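Local coordinates for dicer Related Helicase (Caenorhabditis elegans, PDB 6M6Q), which probably hydrolyses ATP as an RNA-binding helicase of the RLR subfamily linked to RNA interference, here represented by its N-terminal domain, at residues V41-F52 against L64-I72. Numbering follows the deposited sequence.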
loop_
_atom_site.group_PDB
_atom_site.type_symbol
_atom_site.label_atom_id
_atom_site.label_comp_id
_atom_site.label_asym_id
_atom_site.label_seq_id
_atom_site.Cartn_x
_atom_site.Cartn_y
_atom_site.Cartn_z
ATOM N N VAL B 41 15.357 10.674 14.835
ATOM C CA VAL B 41 16.505 11.314 14.130
ATOM C C VAL B 41 17.105 12.396 15.033
ATOM O O VAL B 41 18.333 12.471 15.112
ATOM C CB VAL B 41 16.083 11.884 12.767
ATOM C CG1 VAL B 41 17.134 12.838 12.208
ATOM C CG2 VAL B 41 15.772 10.774 11.772
ATOM N N GLU B 42 16.254 13.155 15.728
ATOM C CA GLU B 42 16.639 14.206 16.714
ATOM C C GLU B 42 17.521 13.599 17.810
ATOM O O GLU B 42 18.424 14.301 18.269
ATOM C CB GLU B 42 15.380 14.828 17.314
ATOM C CG GLU B 42 15.636 15.982 18.275
ATOM C CD GLU B 42 14.372 16.483 18.967
ATOM O OE1 GLU B 42 13.558 15.634 19.408
ATOM O OE2 GLU B 42 14.182 17.715 19.038
ATOM N N SER B 43 17.251 12.340 18.205
ATOM C CA SER B 43 17.842 11.658 19.397
ATOM C C SER B 43 19.280 11.195 19.126
ATOM O O SER B 43 20.010 10.975 20.104
ATOM C CB SER B 43 16.988 10.501 19.854
ATOM O OG SER B 43 17.001 9.460 18.905
ATOM N N THR B 44 19.681 11.062 17.854
ATOM C CA THR B 44 21.076 10.706 17.455
ATOM C C THR B 44 22.012 11.851 17.877
ATOM O O THR B 44 21.929 12.938 17.272
ATOM C CB THR B 44 21.178 10.371 15.955
ATOM O OG1 THR B 44 20.843 11.528 15.191
ATOM C CG2 THR B 44 20.281 9.223 15.541
ATOM N N ARG B 45 22.834 11.627 18.911
ATOM C CA ARG B 45 23.707 12.671 19.521
ATOM C C ARG B 45 25.069 12.703 18.805
ATOM O O ARG B 45 25.280 13.638 18.002
ATOM C CB ARG B 45 23.847 12.447 21.029
ATOM C CG ARG B 45 22.652 12.938 21.835
ATOM C CD ARG B 45 22.522 14.459 21.856
ATOM N NE ARG B 45 21.133 14.897 21.969
ATOM C CZ ARG B 45 20.308 15.118 20.940
ATOM N NH1 ARG B 45 19.065 15.509 21.165
ATOM N NH2 ARG B 45 20.724 14.946 19.695
ATOM N N ASN B 46 25.964 11.753 19.106
ATOM C CA ASN B 46 27.342 11.702 18.545
ATOM C C ASN B 46 27.646 10.277 18.063
ATOM O O ASN B 46 27.983 9.424 18.908
ATOM C CB ASN B 46 28.362 12.236 19.556
ATOM C CG ASN B 46 28.226 13.730 19.766
ATOM O OD1 ASN B 46 28.669 14.520 18.933
ATOM N ND2 ASN B 46 27.597 14.129 20.862
ATOM N N ASN B 47 27.515 10.045 16.746
ATOM C CA ASN B 47 27.869 8.780 16.038
ATOM C C ASN B 47 27.097 7.583 16.619
ATOM O O ASN B 47 27.440 6.451 16.250
ATOM C CB ASN B 47 29.374 8.515 16.064
ATOM C CG ASN B 47 30.155 9.594 15.355
ATOM O OD1 ASN B 47 29.857 9.925 14.210
ATOM N ND2 ASN B 47 31.156 10.145 16.023
ATOM N N ASP B 48 26.042 7.826 17.405
ATOM C CA ASP B 48 25.107 6.774 17.883
ATOM C C ASP B 48 23.831 6.827 17.034
ATOM O O ASP B 48 23.589 7.854 16.366
ATOM C CB ASP B 48 24.847 6.895 19.390
ATOM C CG ASP B 48 24.181 8.188 19.848
ATOM O OD1 ASP B 48 24.801 9.259 19.707
ATOM O OD2 ASP B 48 23.067 8.103 20.389
ATOM N N ILE B 49 23.096 5.724 16.977
ATOM C CA ILE B 49 21.837 5.633 16.184
ATOM C C ILE B 49 20.657 6.022 17.086
ATOM O O ILE B 49 19.525 6.028 16.598
ATOM C CB ILE B 49 21.671 4.240 15.530
ATOM C CG1 ILE B 49 21.588 3.112 16.558
ATOM C CG2 ILE B 49 22.782 3.990 14.511
ATOM C CD1 ILE B 49 21.063 1.805 15.993
ATOM N N GLY B 50 20.930 6.433 18.327
ATOM C CA GLY B 50 19.916 6.957 19.269
ATOM C C GLY B 50 18.777 5.972 19.492
ATOM O O GLY B 50 19.061 4.787 19.716
ATOM N N TYR B 51 17.533 6.449 19.427
ATOM C CA TYR B 51 16.310 5.686 19.804
ATOM C C TYR B 51 16.061 4.563 18.776
ATOM O O TYR B 51 15.333 3.610 19.104
ATOM C CB TYR B 51 15.072 6.590 19.902
ATOM C CG TYR B 51 15.070 7.633 21.002
ATOM C CD1 TYR B 51 15.973 7.591 22.058
ATOM C CD2 TYR B 51 14.137 8.666 20.992
ATOM C CE1 TYR B 51 15.963 8.555 23.056
ATOM C CE2 TYR B 51 14.123 9.643 21.976
ATOM C CZ TYR B 51 15.040 9.589 23.010
ATOM O OH TYR B 51 15.031 10.552 23.972
ATOM N N PHE B 52 16.644 4.662 17.573
ATOM C CA PHE B 52 16.476 3.653 16.498
ATOM C C PHE B 52 16.843 2.266 17.059
ATOM O O PHE B 52 16.226 1.255 16.656
ATOM C CB PHE B 52 17.325 4.007 15.262
ATOM C CG PHE B 52 16.776 5.094 14.359
ATOM C CD1 PHE B 52 15.790 4.820 13.419
ATOM C CD2 PHE B 52 17.297 6.378 14.400
ATOM C CE1 PHE B 52 15.312 5.820 12.585
ATOM C CE2 PHE B 52 16.818 7.372 13.561
ATOM C CZ PHE B 52 15.823 7.095 12.666
ATOM N N LEU B 64 19.099 -3.338 11.190
ATOM C CA LEU B 64 18.610 -2.077 11.803
ATOM C C LEU B 64 19.672 -1.000 11.602
ATOM O O LEU B 64 19.364 0.005 10.962
ATOM C CB LEU B 64 18.305 -2.284 13.288
ATOM C CG LEU B 64 17.568 -1.130 13.980
ATOM C CD1 LEU B 64 18.540 -0.135 14.611
ATOM C CD2 LEU B 64 16.638 -0.407 13.018
ATOM N N GLU B 65 20.894 -1.264 12.065
ATOM C CA GLU B 65 22.071 -0.346 11.980
ATOM C C GLU B 65 22.225 0.174 10.539
ATOM O O GLU B 65 22.359 1.394 10.383
ATOM C CB GLU B 65 23.342 -1.070 12.444
ATOM C CG GLU B 65 24.605 -0.215 12.405
ATOM C CD GLU B 65 24.891 0.557 13.673
ATOM O OE1 GLU B 65 26.073 0.900 13.899
ATOM O OE2 GLU B 65 23.943 0.818 14.429
ATOM N N GLU B 66 22.136 -0.707 9.529
ATOM C CA GLU B 66 22.221 -0.316 8.090
ATOM C C GLU B 66 21.155 0.755 7.796
ATOM O O GLU B 66 21.500 1.787 7.190
ATOM C CB GLU B 66 22.041 -1.521 7.154
ATOM C CG GLU B 66 23.279 -2.385 6.986
ATOM C CD GLU B 66 23.039 -3.613 6.114
ATOM O OE1 GLU B 66 23.867 -4.570 6.163
ATOM O OE2 GLU B 66 22.011 -3.620 5.390
ATOM N N ILE B 67 19.904 0.492 8.170
ATOM C CA ILE B 67 18.746 1.368 7.847
ATOM C C ILE B 67 18.974 2.730 8.500
ATOM O O ILE B 67 18.962 3.747 7.764
ATOM C CB ILE B 67 17.436 0.712 8.288
ATOM C CG1 ILE B 67 17.052 -0.432 7.345
ATOM C CG2 ILE B 67 16.336 1.744 8.397
ATOM C CD1 ILE B 67 16.259 -1.532 7.999
ATOM N N ALA B 68 19.217 2.749 9.814
ATOM C CA ALA B 68 19.459 3.978 10.599
ATOM C C ALA B 68 20.511 4.820 9.879
ATOM O O ALA B 68 20.213 5.962 9.557
ATOM C CB ALA B 68 19.875 3.652 12.014
ATOM N N ARG B 69 21.681 4.251 9.601
ATOM C CA ARG B 69 22.790 4.965 8.915
ATOM C C ARG B 69 22.259 5.573 7.627
ATOM O O ARG B 69 22.240 6.808 7.529
ATOM C CB ARG B 69 23.951 4.022 8.620
ATOM C CG ARG B 69 24.599 3.439 9.864
ATOM C CD ARG B 69 24.690 4.468 10.965
ATOM N NE ARG B 69 25.432 3.947 12.088
ATOM C CZ ARG B 69 26.014 4.685 13.018
ATOM N NH1 ARG B 69 25.953 6.005 12.970
ATOM N NH2 ARG B 69 26.663 4.093 14.000
ATOM N N MET B 70 21.766 4.745 6.714
ATOM C CA MET B 70 21.277 5.204 5.391
ATOM C C MET B 70 20.403 6.463 5.548
ATOM O O MET B 70 20.397 7.265 4.633
ATOM C CB MET B 70 20.483 4.111 4.693
ATOM C CG MET B 70 21.372 3.037 4.093
ATOM S SD MET B 70 22.299 3.626 2.644
ATOM C CE MET B 70 22.519 2.083 1.755
ATOM N N ILE B 71 19.771 6.648 6.710
ATOM C CA ILE B 71 18.846 7.779 7.001
ATOM C C ILE B 71 19.649 9.001 7.493
ATOM O O ILE B 71 19.341 10.123 7.031
ATOM C CB ILE B 71 17.753 7.343 8.003
ATOM C CG1 ILE B 71 16.797 6.306 7.392
ATOM C CG2 ILE B 71 16.995 8.552 8.557
ATOM C CD1 ILE B 71 15.922 5.608 8.415
ATOM N N ILE B 72 20.621 8.808 8.397
ATOM C CA ILE B 72 21.290 9.919 9.158
ATOM C C ILE B 72 22.676 10.236 8.570
ATOM O O ILE B 72 23.144 11.369 8.784
ATOM C CB ILE B 72 21.384 9.598 10.660
ATOM C CG1 ILE B 72 22.145 8.297 10.928
ATOM C CG2 ILE B 72 20.000 9.587 11.278
ATOM C CD1 ILE B 72 22.385 8.020 12.397
#
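With CG1 of Ile49 between the backbone N and the carbonyl carbon (chi1 61°), CG2 stands anti to that carbon and is the branch that meets Arg69. The Arg69 chain starts away from the loop but bends at chi2 (-39°), which brings its guanidinium back. Ile49 CG2 then sits over the centre of one guanidinium face, 3.6 Å from Arg69 CZ. In the plane of the same group, Arg69 NH2 makes a weak hydrogen bond to Asn47 O at 3.4 Å. Arg69 NH2 also forms a salt bridge to Glu65 OE1 at 3.2 Å, one turn back, and meets that oxygen from above the carboxylate plane. A leucine in place of Arg69 would probably leave Glu65 without its ion-pair mate and Asn47 O without this donor. Ile49 CD1 touches Leu64 CD1 at 3.5 Å, and Ile49 CG2 packs on Ala68 CB at 3.8 Å. The Phe52 ring lies obliquely to Ala68, Ile71 and Ile72, with Phe52 CE1 4.2 Å from Ile71 CD1. Thr44 CG2 meets Ile72 CD1 tip to tip at 4.0 Å. Arg69 and Glu65 are more exposed than Ile49, Phe52 and Ala68, which are buried. The loop after helix 33-42 is thereby laid against helix 63-72. Behind them, Phe52 reaches Leu37 and Cys40 of helix 33-42 and meets the ring of Phe123 in helix 94-127. Ile67 and Ile71 of helix 63-72 also rest on helix 94-127.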